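Local atomic coordinates of Aac(6')-ib (Escherichia coli, PDB entry 2BUE), a protein that probably transfers an acetyl group from acetyl-CoA to the 6'-amino group of aminoglycoside antibiotics, thereby conferring resistance to them. Residues L131-V136 against Y167-F172. The protein carries 2 engineered substitutions. Numbering follows the deposited sequence.
With COA (coenzyme A), chain B.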
loop_
_atom_site.group_PDB
_atom_site.type_symbol
_atom_site.label_atom_id
_atom_site.label_comp_id
_atom_site.label_asym_id
_atom_site.label_seq_id
_atom_site.Cartn_x
_atom_site.Cartn_y
_atom_site.Cartn_z
ATOM N N LEU A 131 7.409 12.365 -1.583
ATOM C CA LEU A 131 6.561 11.775 -2.642
ATOM C C LEU A 131 5.738 10.592 -2.115
ATOM O O LEU A 131 4.581 10.401 -2.518
ATOM C CB LEU A 131 7.437 11.322 -3.816
ATOM C CG LEU A 131 6.982 11.528 -5.249
ATOM C CD1 LEU A 131 6.545 13.004 -5.496
ATOM C CD2 LEU A 131 8.134 11.144 -6.208
ATOM N N GLY A 132 6.340 9.793 -1.237
ATOM C CA GLY A 132 5.628 8.670 -0.611
ATOM C C GLY A 132 4.460 9.151 0.248
ATOM O O GLY A 132 3.366 8.580 0.198
ATOM N N THR A 133 4.679 10.218 1.021
ATOM C CA THR A 133 3.597 10.835 1.797
ATOM C C THR A 133 2.455 11.310 0.865
ATOM O O THR A 133 1.278 11.040 1.135
ATOM C CB THR A 133 4.142 11.983 2.701
ATOM O OG1 THR A 133 5.099 11.434 3.618
ATOM C CG2 THR A 133 3.026 12.610 3.515
ATOM N N LYS A 134 2.794 11.982 -0.232
ATOM C CA LYS A 134 1.780 12.372 -1.234
ATOM C C LYS A 134 0.989 11.177 -1.784
ATOM O O LYS A 134 -0.235 11.225 -1.899
ATOM C CB LYS A 134 2.445 13.119 -2.390
ATOM C CG LYS A 134 2.825 14.511 -2.013
ATOM C CD LYS A 134 3.668 15.152 -3.088
ATOM C CE LYS A 134 4.132 16.522 -2.637
ATOM N NZ LYS A 134 3.063 17.523 -2.905
ATOM N N LEU A 135 1.718 10.113 -2.124
ATOM C CA LEU A 135 1.107 8.897 -2.646
ATOM C C LEU A 135 0.129 8.320 -1.609
ATOM O O LEU A 135 -1.044 8.039 -1.923
ATOM C CB LEU A 135 2.204 7.887 -3.020
ATOM C CG LEU A 135 1.806 6.603 -3.748
ATOM C CD1 LEU A 135 3.068 5.928 -4.275
ATOM C CD2 LEU A 135 1.026 5.644 -2.822
ATOM N N VAL A 136 0.594 8.161 -0.366
ATOM C CA VAL A 136 -0.260 7.623 0.692
ATOM C C VAL A 136 -1.498 8.512 0.912
ATOM O O VAL A 136 -2.621 8.004 0.954
ATOM C CB VAL A 136 0.532 7.335 1.968
ATOM C CG1 VAL A 136 -0.404 6.832 3.070
ATOM C CG2 VAL A 136 1.609 6.255 1.645
ATOM N N TYR A 167 3.939 7.008 6.891
ATOM C CA TYR A 167 2.544 6.744 7.231
ATOM C C TYR A 167 2.004 7.718 8.284
ATOM O O TYR A 167 0.877 8.204 8.173
ATOM C CB TYR A 167 2.344 5.294 7.681
ATOM C CG TYR A 167 2.365 4.289 6.543
ATOM C CD1 TYR A 167 1.475 4.437 5.449
ATOM C CD2 TYR A 167 3.178 3.140 6.606
ATOM C CE1 TYR A 167 1.431 3.494 4.397
ATOM C CE2 TYR A 167 3.165 2.198 5.543
ATOM C CZ TYR A 167 2.274 2.395 4.441
ATOM O OH TYR A 167 2.183 1.517 3.357
ATOM N N GLU A 168 2.823 8.002 9.296
ATOM C CA GLU A 168 2.461 9.010 10.313
ATOM C C GLU A 168 2.218 10.379 9.682
ATOM O O GLU A 168 1.226 11.037 10.001
ATOM C CB GLU A 168 3.552 9.095 11.385
ATOM C CG GLU A 168 3.573 7.883 12.304
ATOM C CD GLU A 168 4.559 8.062 13.444
ATOM O OE1 GLU A 168 5.580 8.765 13.225
ATOM O OE2 GLU A 168 4.312 7.501 14.537
ATOM N N LYS A 169 3.113 10.795 8.786
ATOM C CA LYS A 169 2.968 12.083 8.087
ATOM C C LYS A 169 1.675 12.129 7.261
ATOM O O LYS A 169 1.046 13.186 7.111
ATOM C CB LYS A 169 4.176 12.357 7.198
ATOM C CG LYS A 169 5.438 12.638 7.996
ATOM C CD LYS A 169 6.429 13.436 7.195
ATOM C CE LYS A 169 6.999 12.625 6.094
ATOM N NZ LYS A 169 7.672 13.484 5.072
ATOM N N ALA A 170 1.263 10.969 6.756
ATOM C CA ALA A 170 0.006 10.860 6.005
ATOM C C ALA A 170 -1.255 10.638 6.863
ATOM O O ALA A 170 -2.342 10.378 6.306
ATOM C CB ALA A 170 0.124 9.758 4.951
ATOM N N GLY A 171 -1.122 10.684 8.192
ATOM C CA GLY A 171 -2.278 10.682 9.107
ATOM C C GLY A 171 -2.559 9.362 9.818
ATOM O O GLY A 171 -3.572 9.223 10.499
ATOM N N PHE A 172 -1.678 8.373 9.644
ATOM C CA PHE A 172 -1.851 7.101 10.326
ATOM C C PHE A 172 -1.294 7.190 11.746
ATOM O O PHE A 172 -0.378 7.974 12.011
ATOM C CB PHE A 172 -1.138 5.973 9.565
ATOM C CG PHE A 172 -1.862 5.548 8.317
ATOM C CD1 PHE A 172 -2.716 4.435 8.351
ATOM C CD2 PHE A 172 -1.690 6.258 7.118
ATOM C CE1 PHE A 172 -3.419 4.037 7.209
ATOM C CE2 PHE A 172 -2.373 5.865 5.979
ATOM C CZ PHE A 172 -3.237 4.753 6.023
HETATM N N1A COA B . 14.844 6.000 9.010
HETATM C C2A COA B . 13.908 6.647 9.703
HETATM N N3A COA B . 13.257 7.677 9.184
HETATM C C4A COA B . 13.543 8.087 7.935
HETATM C C5A COA B . 14.511 7.442 7.185
HETATM C C6A COA B . 15.174 6.364 7.752
HETATM N N6A COA B . 16.112 5.721 7.048
HETATM N N7A COA B . 14.594 8.043 5.999
HETATM C C8A COA B . 13.712 9.040 5.997
HETATM N N9A COA B . 13.082 9.067 7.178
HETATM C C1B COA B . 12.024 9.989 7.571
HETATM C C2B COA B . 12.164 11.200 6.671
HETATM O O2B COA B . 12.973 12.169 7.346
HETATM C C3B COA B . 10.710 11.630 6.505
HETATM O O3B COA B . 10.263 12.261 7.710
HETATM P P3B COA B . 10.380 13.845 7.903
HETATM O O7A COA B . 9.531 14.136 9.251
HETATM O O8A COA B . 9.576 14.521 6.686
HETATM O O9A COA B . 11.799 14.291 7.995
HETATM C C4B COA B . 9.980 10.281 6.405
HETATM O O4B COA B . 10.804 9.319 7.117
HETATM C C5B COA B . 9.602 9.715 5.034
HETATM O O5B COA B . 8.618 10.514 4.365
HETATM P P1A COA B . 8.689 10.605 2.740
HETATM O O1A COA B . 7.352 11.039 2.191
HETATM O O2A COA B . 9.895 11.323 2.254
HETATM O O3A COA B . 8.868 9.056 2.410
HETATM P P2A COA B . 9.243 8.487 0.928
HETATM O O4A COA B . 8.875 9.495 -0.084
HETATM O O5A COA B . 10.606 7.877 0.929
HETATM O O6A COA B . 8.166 7.277 0.854
HETATM C CBP COA B . 8.154 4.857 1.094
HETATM C CCP COA B . 8.141 6.208 1.839
HETATM C CDP COA B . 8.172 3.731 2.154
HETATM C CEP COA B . 6.872 4.760 0.226
HETATM C CAP COA B . 9.430 4.777 0.189
HETATM O OAP COA B . 10.603 5.162 0.936
HETATM C C9P COA B . 9.617 3.394 -0.472
HETATM O O9P COA B . 8.876 3.048 -1.395
HETATM N N8P COA B . 10.621 2.636 0.024
HETATM C C7P COA B . 10.943 1.285 -0.491
HETATM C C6P COA B . 9.717 0.339 -0.390
HETATM C C5P COA B . 9.008 0.361 0.986
HETATM O O5P COA B . 9.641 0.458 2.041
HETATM N N4P COA B . 7.670 0.250 0.947
HETATM C C3P COA B . 6.869 0.289 2.190
HETATM C C2P COA B . 6.701 -1.081 2.843
HETATM S S1P COA B . 5.565 -1.028 4.301
#
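V136 meets two aromatic rings at once. CG1 lies at the edge of the Y167 ring, near its plane and 3.9 Å from Y167 CD1, and the sulfur S1P of coenzyme A also lies at this ring's edge. The same methyl approaches F172 obliquely, coming 3.6 Å from F172 CE2, while the carbonyl oxygen of Y167 sits in plane at the edge of the phenyl ring. With CG1 anti to the backbone N (chi1 178°), V136 also presses this methyl against A170 CB, at 3.5 Å, and its second methyl, CG2, lies 3.9 Å from CE1 of Y167. Helix 131-144 is thereby packed against the end of helix 161-169, where G171, at positive phi, is the C' residue of a Schellman motif whose bonds, F172 N to Y167 O and G171 N to E168 O, end the helix.

One turn back, T133 and K169 pack against each other at about a right angle, T133 OG1 lying 3.3 Å from K169 CE, while their polar ends turn to the cofactor. The T133 torsion (chi1 -61°) sets OG1 beside the backbone N; the hydroxyl and the T133 amide both donate to the pyrophosphate oxygen O1A, OG1 at 2.7 Å from O1A. G132 N donates to O4A of coenzyme A at 2.8 Å. K169 brings NZ within 2.7 Å of O8A on the 3'-phosphate, with a weak second bond to O5B.

This is the pyrophosphate-binding helix start characteristic of the GNAT fold. Amides at the beginning of helix 131-144 hold the pyrophosphate, whose negative charge the helix dipole probably helps to stabilise. The hydroxyl of Y167 hydrogen-bonds OE1 of Q119. K169 adds a likely positive charge from the second helix; one interface thus sets an apolar core beside a phosphate-binding site, and the cofactor itself bridges the two helices.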